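Local coordinates for protein NADH oxidase (Thermus thermophilus, PDB 6RVB) that reduces coenzyme A disulfide with NADH as an FAD-containing flavoprotein reductase, at residues I122-E128 with A215-R221; R183-D189 with T338-E344; S285-V289 with F320-G325; D333-T339 with G389-G395. All coordinates share one frame; numbering follows the deposited sequence.

Following the chain from the N terminus, 122-128 is the first segment, and contact 1 closes a loop with 215-221 at the surface of the NAD-binding part. Before that loop is complete, 183-189 opens contact 2, so the two cross; contact 2 ends only at 338-344, joining the NAD-binding part to the dimerisation domain. Contact 3, between 285-289 and 320-325, lies wholly within the span of contact 2 and touches it, with a probable hydrogen bond from G340 N to V324 O. Contact 4 pairs 333-339 with 389-395, two neighbouring strands of the dimerisation domain; it crosses contact 2, sharing T338 and T339 with it. Contacts 3 and 4 both reach the second subunit.

Contact 1 of 4, residues I122-E128 with A215-R221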
loop_
_atom_site.group_PDB
_atom_site.type_symbol
_atom_site.label_atom_id
_atom_site.label_comp_id
_atom_site.label_asym_id
_atom_site.label_seq_id
_atom_site.Cartn_x
_atom_site.Cartn_y
_atom_site.Cartn_z
ATOM N N ILE A 122 -23.551 26.955 21.290
ATOM C CA ILE A 122 -24.405 26.231 22.172
ATOM C C ILE A 122 -24.219 26.730 23.574
ATOM O O ILE A 122 -23.155 26.640 24.141
ATOM C CB ILE A 122 -24.052 24.806 22.156
ATOM C CG1 ILE A 122 -24.271 24.221 20.765
ATOM C CG2 ILE A 122 -24.837 24.097 23.146
ATOM C CD1 ILE A 122 -24.025 22.729 20.697
ATOM N N PRO A 123 -25.268 27.257 24.147
ATOM C CA PRO A 123 -25.181 27.676 25.533
ATOM C C PRO A 123 -24.666 26.503 26.457
ATOM O O PRO A 123 -25.196 25.381 26.412
ATOM C CB PRO A 123 -26.631 28.055 25.803
ATOM C CG PRO A 123 -27.409 27.040 24.851
ATOM C CD PRO A 123 -26.646 27.113 23.662
ATOM N N GLY A 124 -23.643 26.773 27.265
ATOM C CA GLY A 124 -23.209 25.824 28.285
ATOM C C GLY A 124 -21.876 25.245 27.907
ATOM O O GLY A 124 -21.352 24.354 28.529
ATOM N N THR A 125 -21.316 25.780 26.857
ATOM C CA THR A 125 -20.079 25.315 26.342
ATOM C C THR A 125 -18.959 25.700 27.284
ATOM O O THR A 125 -17.901 25.093 27.317
ATOM C CB THR A 125 -19.870 26.025 25.046
ATOM O OG1 THR A 125 -20.606 25.355 24.034
ATOM C CG2 THR A 125 -18.461 25.984 24.673
ATOM N N GLU A 126 -19.206 26.727 28.060
ATOM C CA GLU A 126 -18.188 27.276 28.898
ATOM C C GLU A 126 -17.937 26.510 30.187
ATOM O O GLU A 126 -17.072 26.887 30.931
ATOM C CB GLU A 126 -18.534 28.721 29.197
ATOM C CG GLU A 126 -18.278 29.584 28.009
ATOM C CD GLU A 126 -16.833 29.353 27.478
ATOM O OE1 GLU A 126 -15.871 29.562 28.276
ATOM O OE2 GLU A 126 -16.650 28.936 26.290
ATOM N N GLN A 127 -18.673 25.433 30.451
ATOM C CA GLN A 127 -18.663 24.795 31.734
ATOM C C GLN A 127 -17.452 23.921 31.870
ATOM O O GLN A 127 -16.528 24.019 31.091
ATOM C CB GLN A 127 -19.885 23.947 31.872
ATOM C CG GLN A 127 -21.076 24.716 31.767
ATOM C CD GLN A 127 -22.258 23.918 32.085
ATOM O OE1 GLN A 127 -22.664 23.854 33.227
ATOM N NE2 GLN A 127 -22.831 23.279 31.094
ATOM N N GLU A 128 -17.499 23.000 32.821
ATOM C CA GLU A 128 -16.300 22.524 33.421
ATOM C C GLU A 128 -15.837 21.262 32.747
ATOM O O GLU A 128 -14.614 21.024 32.544
ATOM C CB GLU A 128 -16.521 22.283 34.887
ATOM C CG GLU A 128 -15.258 21.922 35.631
ATOM C CD GLU A 128 -14.399 23.139 35.965
ATOM O OE1 GLU A 128 -14.435 24.106 35.143
ATOM O OE2 GLU A 128 -13.711 23.117 37.044
ATOM N N ALA A 215 -28.300 22.305 24.217
ATOM C CA ALA A 215 -27.513 22.969 25.262
ATOM C C ALA A 215 -26.856 22.025 26.169
ATOM O O ALA A 215 -27.307 20.931 26.252
ATOM C CB ALA A 215 -28.349 23.842 26.045
ATOM N N PHE A 216 -25.813 22.478 26.854
ATOM C CA PHE A 216 -25.114 21.629 27.756
ATOM C C PHE A 216 -25.597 21.916 29.124
ATOM O O PHE A 216 -25.431 23.021 29.565
ATOM C CB PHE A 216 -23.622 21.838 27.650
ATOM C CG PHE A 216 -23.073 21.398 26.348
ATOM C CD1 PHE A 216 -23.162 20.075 25.931
ATOM C CD2 PHE A 216 -22.477 22.310 25.518
ATOM C CE1 PHE A 216 -22.674 19.680 24.752
ATOM C CE2 PHE A 216 -21.966 21.927 24.300
ATOM C CZ PHE A 216 -22.067 20.601 23.925
ATOM N N ARG A 217 -26.190 20.923 29.799
ATOM C CA ARG A 217 -26.891 21.228 31.063
ATOM C C ARG A 217 -25.930 21.215 32.257
ATOM O O ARG A 217 -25.121 20.312 32.385
ATOM C CB ARG A 217 -28.191 20.365 31.283
ATOM C CG ARG A 217 -28.362 19.900 32.734
ATOM C CD ARG A 217 -29.352 18.781 32.939
ATOM N NE ARG A 217 -30.454 18.771 31.978
ATOM C CZ ARG A 217 -31.260 17.723 31.874
ATOM N NH1 ARG A 217 -31.016 16.685 32.706
ATOM N NH2 ARG A 217 -32.269 17.705 30.979
ATOM N N GLY A 218 -25.997 22.228 33.116
ATOM C CA GLY A 218 -25.255 22.136 34.360
ATOM C C GLY A 218 -25.190 23.468 34.989
ATOM O O GLY A 218 -25.683 24.418 34.398
ATOM N N MET A 219 -24.607 23.504 36.180
ATOM C CA MET A 219 -24.505 24.746 36.923
ATOM C C MET A 219 -23.086 25.229 36.888
ATOM O O MET A 219 -22.579 25.733 37.870
ATOM C CB MET A 219 -25.005 24.586 38.374
ATOM C CG MET A 219 -26.600 24.793 38.556
ATOM S SD MET A 219 -27.279 26.421 37.880
ATOM C CE MET A 219 -26.354 27.629 38.919
ATOM N N GLY A 220 -22.469 25.080 35.724
ATOM C CA GLY A 220 -21.042 25.266 35.548
ATOM C C GLY A 220 -20.234 23.980 35.621
ATOM O O GLY A 220 -19.026 24.073 35.770
ATOM N N ARG A 221 -20.879 22.807 35.515
ATOM C CA ARG A 221 -20.180 21.533 35.555
ATOM C C ARG A 221 -20.409 20.722 34.332
ATOM O O ARG A 221 -19.450 20.248 33.731
ATOM C CB ARG A 221 -20.649 20.685 36.694
ATOM C CG ARG A 221 -19.499 20.211 37.525
ATOM C CD ARG A 221 -18.555 19.405 36.793
ATOM N NE ARG A 221 -17.260 19.744 37.360
ATOM C CZ ARG A 221 -16.098 19.230 36.974
ATOM N NH1 ARG A 221 -16.080 18.327 35.992
ATOM N NH2 ARG A 221 -14.966 19.620 37.576
#
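Q127 reaches into the bend of 215-221, its amide joining two loops. CG stands anti to the carbonyl carbon (chi1 -60°) and the chain runs extended beyond it, which carries OE1 across to G220, whose N donates to it at 2.8 Å on an in-plane lone pair. On the other side of the amide, NE2 turns back to its own loop and donates to G124 O at 3.1 Å, so both ends are held and its rotation is fixed. With an alanine here, G220 N would probably lose its acceptor and G124 O its side-chain donor, and the two loops the group that spans them. F216 N donates to P123 O at 3.0 Å, nearly straight. The F216 ring crosses I122 obliquely, CE2 lying 3.8 Å from I122 CG2, while T125 OG1 sits in plane at its edge. E128 lays CG over one face of the R221 guanidinium; OE2 makes only a long, charge-based salt bridge with R221 NH2 at 3.8 Å. Overlapping type II and type I turns here tie the connection between strands 115-117 and 130-131 to the loop after strand 213-215 in the NAD-binding part, F216 being buried against strands 151-155 and 236-239.

Contact 2 of 4, residues R183-D189 with T338-E344; sequences RPLPHWD and TTGLSLE
W188 and D189, in the loop that leads from strand 174-178 of the Rossmann-type NAD-binding domain into helix 190-202, dock on the dimerisation domain where strand 334-340 gives way to helix 343-348. The indole is sandwiched. T338 CG2 lies over the centre of one face, 3.6 Å from the centroid of the six-membered ring, and S342 CB covers the opposite face at 3.8 Å from the same centroid, both as CH-pi contacts. CG of W188 is anti to the backbone N (chi1 -165°), which swings the rings out between strand and helix start, and NE1 is hydrogen-bonded to E376 OE1. A leucine in its place would probably leave the methyl of T338 and CB of S342 without their shared aromatic partner, and E376 without its indole donor. Beside it, D189 turns its carboxylate to the first turn of the helix: OD2 accepts a hydrogen bond from L343 N at 2.8 Å and OD1 one from E344 N at 3.1 Å, each on the syn side. S342 OG is hydrogen-bonded to G345 N. Further out, R183 NH2 donates to E344 OE2 at 3.2 Å in a salt bridge, the two planes 72° apart. A carboxylate from one domain thus receives the first amides of a helix in another, S342 being the N-cap, at the interface of the NAD-binding and dimerisation domains, with H187 of the same loop touching NAD.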
loop_
_atom_site.group_PDB
_atom_site.type_symbol
_atom_site.label_atom_id
_atom_site.label_comp_id
_atom_site.label_asym_id
_atom_site.label_seq_id
_atom_site.Cartn_x
_atom_site.Cartn_y
_atom_site.Cartn_z
ATOM N N ARG A 183 -24.697 10.652 8.858
ATOM C CA ARG A 183 -23.866 9.486 8.954
ATOM C C ARG A 183 -22.568 9.876 9.644
ATOM O O ARG A 183 -22.205 11.037 9.684
ATOM C CB ARG A 183 -23.658 8.941 7.550
ATOM C CG ARG A 183 -22.689 9.680 6.741
ATOM C CD ARG A 183 -22.624 9.282 5.277
ATOM N NE ARG A 183 -23.525 10.170 4.552
ATOM C CZ ARG A 183 -23.182 10.882 3.508
ATOM N NH1 ARG A 183 -21.984 10.810 3.037
ATOM N NH2 ARG A 183 -24.051 11.639 2.919
ATOM N N PRO A 184 -21.861 8.919 10.219
ATOM C CA PRO A 184 -20.512 9.336 10.559
ATOM C C PRO A 184 -19.646 9.605 9.287
ATOM O O PRO A 184 -19.896 9.040 8.217
ATOM C CB PRO A 184 -19.983 8.156 11.326
ATOM C CG PRO A 184 -21.116 7.201 11.456
ATOM C CD PRO A 184 -22.048 7.491 10.416
ATOM N N LEU A 185 -18.609 10.445 9.437
ATOM C CA LEU A 185 -17.723 10.827 8.347
ATOM C C LEU A 185 -18.537 11.251 7.163
ATOM O O LEU A 185 -18.289 10.743 6.097
ATOM C CB LEU A 185 -16.842 9.668 7.941
ATOM C CG LEU A 185 -15.361 9.783 7.542
ATOM C CD1 LEU A 185 -15.312 9.180 6.205
ATOM C CD2 LEU A 185 -14.809 11.179 7.519
ATOM N N PRO A 186 -19.468 12.215 7.364
ATOM C CA PRO A 186 -20.457 12.842 6.488
ATOM C C PRO A 186 -19.806 13.444 5.301
ATOM O O PRO A 186 -20.432 13.643 4.325
ATOM C CB PRO A 186 -20.912 14.030 7.285
ATOM C CG PRO A 186 -20.383 13.847 8.554
ATOM C CD PRO A 186 -19.211 13.073 8.510
ATOM N N HIS A 187 -18.534 13.744 5.384
ATOM C CA HIS A 187 -17.896 14.458 4.314
ATOM C C HIS A 187 -17.473 13.503 3.240
ATOM O O HIS A 187 -16.922 13.946 2.282
ATOM C CB HIS A 187 -16.718 15.260 4.846
ATOM C CG HIS A 187 -17.135 16.450 5.686
ATOM N ND1 HIS A 187 -16.379 16.977 6.724
ATOM C CD2 HIS A 187 -18.255 17.219 5.619
ATOM C CE1 HIS A 187 -17.012 18.019 7.245
ATOM N NE2 HIS A 187 -18.165 18.166 6.607
ATOM N N TRP A 188 -17.719 12.195 3.393
ATOM C CA TRP A 188 -17.441 11.232 2.339
ATOM C C TRP A 188 -18.681 10.442 1.980
ATOM O O TRP A 188 -19.545 10.186 2.844
ATOM C CB TRP A 188 -16.318 10.282 2.719
ATOM C CG TRP A 188 -15.792 9.560 1.585
ATOM C CD1 TRP A 188 -16.053 8.319 1.233
ATOM C CD2 TRP A 188 -14.850 10.040 0.640
ATOM N NE1 TRP A 188 -15.370 7.951 0.099
ATOM C CE2 TRP A 188 -14.622 9.016 -0.289
ATOM C CE3 TRP A 188 -14.186 11.248 0.467
ATOM C CZ2 TRP A 188 -13.780 9.177 -1.373
ATOM C CZ3 TRP A 188 -13.372 11.398 -0.614
ATOM C CH2 TRP A 188 -13.184 10.381 -1.519
ATOM N N ASP A 189 -18.722 9.980 0.737
ATOM C CA ASP A 189 -19.750 9.044 0.276
ATOM C C ASP A 189 -20.226 8.019 1.308
ATOM O O ASP A 189 -19.472 7.651 2.230
ATOM C CB ASP A 189 -19.232 8.370 -0.944
ATOM C CG ASP A 189 -19.297 9.243 -2.133
ATOM O OD1 ASP A 189 -20.133 10.182 -2.181
ATOM O OD2 ASP A 189 -18.521 8.931 -3.034
ATOM N N THR A 338 -9.130 7.920 2.246
ATOM C CA THR A 338 -9.772 8.564 1.123
ATOM C C THR A 338 -8.742 9.435 0.447
ATOM O O THR A 338 -7.696 9.710 1.023
ATOM C CB THR A 338 -10.997 9.462 1.568
ATOM O OG1 THR A 338 -10.664 10.439 2.605
ATOM C CG2 THR A 338 -12.063 8.569 2.058
ATOM N N THR A 339 -9.061 9.899 -0.756
ATOM C CA THR A 339 -8.182 10.681 -1.580
ATOM C C THR A 339 -9.027 11.238 -2.725
ATOM O O THR A 339 -9.965 10.565 -3.220
ATOM C CB THR A 339 -7.032 9.804 -2.136
ATOM O OG1 THR A 339 -6.029 10.667 -2.594
ATOM C CG2 THR A 339 -7.448 8.850 -3.343
ATOM N N GLY A 340 -8.699 12.435 -3.203
ATOM C CA GLY A 340 -9.475 12.964 -4.294
ATOM C C GLY A 340 -10.815 13.474 -3.820
ATOM O O GLY A 340 -10.958 13.751 -2.650
ATOM N N LEU A 341 -11.771 13.598 -4.739
ATOM C CA LEU A 341 -13.191 13.908 -4.443
ATOM C C LEU A 341 -14.067 12.661 -4.235
ATOM O O LEU A 341 -13.901 11.610 -4.867
ATOM C CB LEU A 341 -13.794 14.710 -5.617
ATOM C CG LEU A 341 -13.005 15.784 -6.388
ATOM C CD1 LEU A 341 -13.702 16.442 -7.528
ATOM C CD2 LEU A 341 -12.650 16.898 -5.415
ATOM N N SER A 342 -15.058 12.798 -3.396
ATOM C CA SER A 342 -16.096 11.807 -3.322
ATOM C C SER A 342 -17.092 12.051 -4.436
ATOM O O SER A 342 -17.163 13.140 -4.935
ATOM C CB SER A 342 -16.872 12.043 -2.076
ATOM O OG SER A 342 -17.631 13.240 -2.217
ATOM N N LEU A 343 -17.909 11.056 -4.785
ATOM C CA LEU A 343 -18.961 11.262 -5.742
ATOM C C LEU A 343 -19.819 12.444 -5.388
ATOM O O LEU A 343 -20.156 13.193 -6.285
ATOM C CB LEU A 343 -19.846 10.048 -5.888
ATOM C CG LEU A 343 -20.957 10.141 -6.926
ATOM C CD1 LEU A 343 -20.437 10.450 -8.353
ATOM C CD2 LEU A 343 -21.494 8.794 -6.819
ATOM N N GLU A 344 -20.159 12.645 -4.104
ATOM C CA GLU A 344 -21.014 13.783 -3.775
ATOM C C GLU A 344 -20.363 15.030 -4.273
ATOM O O GLU A 344 -20.954 15.736 -5.113
ATOM C CB GLU A 344 -21.411 13.903 -2.310
ATOM C CG GLU A 344 -22.633 12.992 -2.020
ATOM C CD GLU A 344 -23.006 12.860 -0.547
ATOM O OE1 GLU A 344 -22.366 13.570 0.284
ATOM O OE2 GLU A 344 -23.938 12.048 -0.237
#

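Contact 3 of 4, residues S285-V289 with F320-G325; sequences SFHRV and FLGVVG
Backbone hydrogen bonds join S285-V289 to F320-G325 at a single bridge, H287 with V323. V323 N donates to F286 O at 3.0 Å, and R288 N donates to V323 O at 2.7 Å, an almost straight bond. G322 has a positive phi (129°), a backbone conformation that calls for glycine. A further polar bond comes from a side chain. R288 sends its CG anti to the carbonyl carbon and bends at chi3 (70°), bringing the guanidinium edge to L321, where NH1 donates to L321 O at 3.0 Å from a position tilted out of the carbonyl plane; NH2 is taken by H409 O. Strand 285-287 forms a small antiparallel sheet with 292-294, while 320-325 lies in the connection from helix 299-313 to strand 327-331, the first strand of the dimerisation domain. Aromatic contacts follow. S285 CB meets the F320 ring at its edge, 3.8 Å from CE2, and G322 N lies over one face of that ring. S285 OG is bonded to H305, which also stacks edge-to-face with F320. V323 O and V324 CA lie over one face of the H287 ring, which meets Y294 edge-to-face. Apolar packing includes V289 CG2 against V324 CG2 at 3.8 Å, both side chains touching L408. D421 OD2 of the second subunit accepts hydrogen bonds from V324 N and G325 N.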
loop_
_atom_site.group_PDB
_atom_site.type_symbol
_atom_site.label_atom_id
_atom_site.label_comp_id
_atom_site.label_asym_id
_atom_site.label_seq_id
_atom_site.Cartn_x
_atom_site.Cartn_y
_atom_site.Cartn_z
ATOM N N SER A 285 -3.433 25.241 0.003
ATOM C CA SER A 285 -2.591 24.451 -0.893
ATOM C C SER A 285 -3.340 24.274 -2.211
ATOM O O SER A 285 -4.584 24.364 -2.260
ATOM C CB SER A 285 -2.227 23.085 -0.304
ATOM O OG SER A 285 -1.708 23.123 1.018
ATOM N N PHE A 286 -2.595 24.040 -3.287
ATOM C CA PHE A 286 -3.254 23.864 -4.585
ATOM C C PHE A 286 -3.784 22.502 -4.791
ATOM O O PHE A 286 -3.050 21.561 -4.732
ATOM C CB PHE A 286 -2.292 24.153 -5.682
ATOM C CG PHE A 286 -2.846 24.007 -7.065
ATOM C CD1 PHE A 286 -3.688 24.957 -7.611
ATOM C CD2 PHE A 286 -2.423 22.990 -7.881
ATOM C CE1 PHE A 286 -4.148 24.852 -8.917
ATOM C CE2 PHE A 286 -2.864 22.917 -9.176
ATOM C CZ PHE A 286 -3.735 23.859 -9.677
ATOM N N HIS A 287 -5.070 22.382 -5.028
ATOM C CA HIS A 287 -5.607 21.043 -5.224
ATOM C C HIS A 287 -5.497 20.613 -6.627
ATOM O O HIS A 287 -6.020 21.237 -7.513
ATOM C CB HIS A 287 -7.049 20.993 -4.850
ATOM C CG HIS A 287 -7.580 19.615 -4.650
ATOM N ND1 HIS A 287 -8.055 19.176 -3.433
ATOM C CD2 HIS A 287 -7.787 18.616 -5.524
ATOM C CE1 HIS A 287 -8.492 17.940 -3.561
ATOM N NE2 HIS A 287 -8.319 17.577 -4.817
ATOM N N ARG A 288 -4.836 19.520 -6.843
ATOM C CA ARG A 288 -4.587 19.112 -8.233
ATOM C C ARG A 288 -5.719 18.528 -9.072
ATOM O O ARG A 288 -5.564 18.525 -10.286
ATOM C CB ARG A 288 -3.357 18.201 -8.322
ATOM C CG ARG A 288 -2.125 18.932 -7.943
ATOM C CD ARG A 288 -0.913 18.077 -7.773
ATOM N NE ARG A 288 -0.394 17.532 -9.023
ATOM C CZ ARG A 288 0.490 18.111 -9.818
ATOM N NH1 ARG A 288 1.021 19.292 -9.562
ATOM N NH2 ARG A 288 0.843 17.494 -10.883
ATOM N N VAL A 289 -6.799 18.035 -8.433
ATOM C CA VAL A 289 -7.991 17.579 -9.105
ATOM C C VAL A 289 -8.838 18.766 -9.377
ATOM O O VAL A 289 -9.208 18.961 -10.520
ATOM C CB VAL A 289 -8.726 16.530 -8.297
ATOM C CG1 VAL A 289 -9.827 15.935 -9.100
ATOM C CG2 VAL A 289 -7.751 15.461 -7.810
ATOM N N PHE A 320 6.586 23.696 -3.872
ATOM C CA PHE A 320 5.515 22.832 -3.396
ATOM C C PHE A 320 4.413 22.757 -4.460
ATOM O O PHE A 320 3.796 23.774 -4.798
ATOM C CB PHE A 320 4.952 23.301 -2.073
ATOM C CG PHE A 320 3.806 22.470 -1.595
ATOM C CD1 PHE A 320 4.002 21.159 -1.181
ATOM C CD2 PHE A 320 2.502 22.981 -1.551
ATOM C CE1 PHE A 320 2.948 20.377 -0.744
ATOM C CE2 PHE A 320 1.432 22.190 -1.084
ATOM C CZ PHE A 320 1.657 20.910 -0.694
ATOM N N LEU A 321 4.177 21.553 -4.989
ATOM C CA LEU A 321 3.370 21.400 -6.164
ATOM C C LEU A 321 1.957 20.988 -6.019
ATOM O O LEU A 321 1.294 20.827 -7.009
ATOM C CB LEU A 321 4.050 20.440 -7.083
ATOM C CG LEU A 321 5.407 20.887 -7.618
ATOM C CD1 LEU A 321 5.887 19.886 -8.604
ATOM C CD2 LEU A 321 5.319 22.145 -8.383
ATOM N N GLY A 322 1.492 20.812 -4.809
ATOM C CA GLY A 322 0.088 20.593 -4.607
ATOM C C GLY A 322 -0.304 19.402 -3.778
ATOM O O GLY A 322 0.554 18.630 -3.335
ATOM N N VAL A 323 -1.608 19.249 -3.562
ATOM C CA VAL A 323 -2.128 18.061 -2.942
ATOM C C VAL A 323 -3.309 17.529 -3.760
ATOM O O VAL A 323 -3.839 18.136 -4.695
ATOM C CB VAL A 323 -2.553 18.357 -1.531
ATOM C CG1 VAL A 323 -1.416 18.945 -0.812
ATOM C CG2 VAL A 323 -3.771 19.331 -1.530
ATOM N N VAL A 324 -3.723 16.362 -3.366
ATOM C CA VAL A 324 -4.815 15.760 -4.015
ATOM C C VAL A 324 -5.934 15.370 -2.961
ATOM O O VAL A 324 -7.071 15.000 -3.300
ATOM C CB VAL A 324 -4.197 14.666 -4.812
ATOM C CG1 VAL A 324 -4.705 13.370 -4.435
ATOM C CG2 VAL A 324 -4.380 14.941 -6.180
ATOM N N GLY A 325 -5.601 15.487 -1.670
ATOM C CA GLY A 325 -6.525 15.180 -0.596
ATOM C C GLY A 325 -6.395 13.838 0.096
ATOM O O GLY A 325 -7.340 13.409 0.708
#

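Contact 4 of 4, residues D333-T339 with G389-G395; sequences DLAVATT and GAVVARG
The R394 guanidinium is met at its edge: NH1 donates to D333 O at 3.1 Å, with the oxygen close to the guanidinium plane but the donor well above the plane of the carbonyl. The CD2 methyl of L334 approaches the same group obliquely, 3.6 Å from NH1. R394 reaches there with its chain bent at chi2 (-146°), CG being anti to the carbonyl carbon, and its aliphatic part passes along the D333 carbonyl. The D333 carboxylate stays at 5.2 Å, OD2 to NH1, so NH1 is met by the backbone oxygen rather than by the carboxylate. From here the two segments run as neighbouring antiparallel strands, 334-339 beside 389-393, in the five-stranded sheet of the dimerisation domain. The hydrogen-bonded pairs are A335 with A393, A337 with V391 and T339 with G389, tied at their far end by G389 N to T339 O at 2.9 Å and by a weak return bond. On one face of the sheet, V336 CG2 packs on V392 CB at 4.2 Å and L334 CD2 on V392 CG2 at 4.1 Å, all near helix 190-202; A390 CB lies 4.0 Å from T338 CG2. The other face bears A335, A337 and T339 from one strand, V391 and A393 from the other, with A337 and T339 packed on helix 401-409. T339 OG1 is hydrogen-bonded to T326 OG1, while A335 touches F428 of the second subunit.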
loop_
_atom_site.group_PDB
_atom_site.type_symbol
_atom_site.label_atom_id
_atom_site.label_comp_id
_atom_site.label_asym_id
_atom_site.label_seq_id
_atom_site.Cartn_x
_atom_site.Cartn_y
_atom_site.Cartn_z
ATOM N N ASP A 333 -11.139 -1.217 14.551
ATOM C CA ASP A 333 -10.520 -2.235 13.730
ATOM C C ASP A 333 -10.611 -1.884 12.249
ATOM O O ASP A 333 -10.415 -2.758 11.382
ATOM C CB ASP A 333 -11.164 -3.621 13.970
ATOM C CG ASP A 333 -11.032 -4.127 15.460
ATOM O OD1 ASP A 333 -9.978 -3.893 16.164
ATOM O OD2 ASP A 333 -12.032 -4.767 15.941
ATOM N N LEU A 334 -10.906 -0.623 11.917
ATOM C CA LEU A 334 -10.918 -0.218 10.528
ATOM C C LEU A 334 -9.848 0.777 10.307
ATOM O O LEU A 334 -9.676 1.662 11.143
ATOM C CB LEU A 334 -12.249 0.404 10.203
ATOM C CG LEU A 334 -13.407 -0.547 10.077
ATOM C CD1 LEU A 334 -14.534 0.201 9.585
ATOM C CD2 LEU A 334 -13.006 -1.657 9.126
ATOM N N ALA A 335 -9.114 0.630 9.199
ATOM C CA ALA A 335 -8.252 1.709 8.632
ATOM C C ALA A 335 -8.989 2.344 7.449
ATOM O O ALA A 335 -9.338 1.611 6.506
ATOM C CB ALA A 335 -6.952 1.127 8.165
ATOM N N VAL A 336 -9.318 3.633 7.514
ATOM C CA VAL A 336 -10.164 4.243 6.472
ATOM C C VAL A 336 -9.390 5.277 5.660
ATOM O O VAL A 336 -8.946 6.302 6.237
ATOM C CB VAL A 336 -11.373 4.948 7.075
ATOM C CG1 VAL A 336 -12.135 5.684 6.036
ATOM C CG2 VAL A 336 -12.288 3.955 7.704
ATOM N N ALA A 337 -9.219 5.049 4.358
ATOM C CA ALA A 337 -8.468 6.023 3.630
ATOM C C ALA A 337 -9.194 6.617 2.425
ATOM O O ALA A 337 -9.796 5.909 1.657
ATOM C CB ALA A 337 -7.173 5.507 3.269
ATOM N N THR A 338 -9.130 7.920 2.246
ATOM C CA THR A 338 -9.772 8.564 1.123
ATOM C C THR A 338 -8.742 9.435 0.447
ATOM O O THR A 338 -7.696 9.710 1.023
ATOM C CB THR A 338 -10.997 9.462 1.568
ATOM O OG1 THR A 338 -10.664 10.439 2.605
ATOM C CG2 THR A 338 -12.063 8.569 2.058
ATOM N N THR A 339 -9.061 9.899 -0.756
ATOM C CA THR A 339 -8.182 10.681 -1.580
ATOM C C THR A 339 -9.027 11.238 -2.725
ATOM O O THR A 339 -9.965 10.565 -3.220
ATOM C CB THR A 339 -7.032 9.804 -2.136
ATOM O OG1 THR A 339 -6.029 10.667 -2.594
ATOM C CG2 THR A 339 -7.448 8.850 -3.343
ATOM N N GLY A 389 -11.269 8.380 -4.532
ATOM C CA GLY A 389 -11.175 6.942 -4.282
ATOM C C GLY A 389 -11.143 6.698 -2.788
ATOM O O GLY A 389 -10.774 7.614 -2.041
ATOM N N ALA A 390 -11.572 5.529 -2.320
ATOM C CA ALA A 390 -11.384 5.219 -0.920
ATOM C C ALA A 390 -10.868 3.834 -0.783
ATOM O O ALA A 390 -11.133 3.007 -1.614
ATOM C CB ALA A 390 -12.627 5.354 -0.216
ATOM N N VAL A 391 -10.095 3.507 0.213
ATOM C CA VAL A 391 -10.082 2.073 0.493
ATOM C C VAL A 391 -10.219 1.873 1.984
ATOM O O VAL A 391 -9.786 2.758 2.746
ATOM C CB VAL A 391 -8.894 1.268 -0.092
ATOM C CG1 VAL A 391 -7.982 2.076 -1.000
ATOM C CG2 VAL A 391 -8.170 0.638 0.987
ATOM N N VAL A 392 -10.935 0.832 2.411
ATOM C CA VAL A 392 -11.018 0.631 3.832
ATOM C C VAL A 392 -10.612 -0.791 4.106
ATOM O O VAL A 392 -10.979 -1.663 3.327
ATOM C CB VAL A 392 -12.338 1.154 4.540
ATOM C CG1 VAL A 392 -13.347 1.663 3.589
ATOM C CG2 VAL A 392 -12.865 0.157 5.495
ATOM N N ALA A 393 -9.779 -0.998 5.138
ATOM C CA ALA A 393 -9.205 -2.299 5.411
ATOM C C ALA A 393 -9.019 -2.426 6.907
ATOM O O ALA A 393 -9.327 -1.458 7.586
ATOM C CB ALA A 393 -7.938 -2.408 4.698
ATOM N N ARG A 394 -8.589 -3.577 7.444
ATOM C CA ARG A 394 -8.106 -3.588 8.834
ATOM C C ARG A 394 -6.617 -3.193 8.753
ATOM O O ARG A 394 -6.106 -2.416 9.521
ATOM C CB ARG A 394 -8.314 -4.934 9.495
ATOM C CG ARG A 394 -9.628 -5.610 9.113
ATOM C CD ARG A 394 -10.296 -6.446 10.227
ATOM N NE ARG A 394 -11.711 -6.774 9.923
ATOM C CZ ARG A 394 -12.790 -5.981 10.183
ATOM N NH1 ARG A 394 -12.648 -4.808 10.762
ATOM N NH2 ARG A 394 -14.048 -6.317 9.868
ATOM N N GLY A 395 -5.973 -3.644 7.688
ATOM C CA GLY A 395 -4.561 -3.430 7.363
ATOM C C GLY A 395 -3.762 -2.180 7.693
ATOM O O GLY A 395 -4.245 -1.138 7.394
#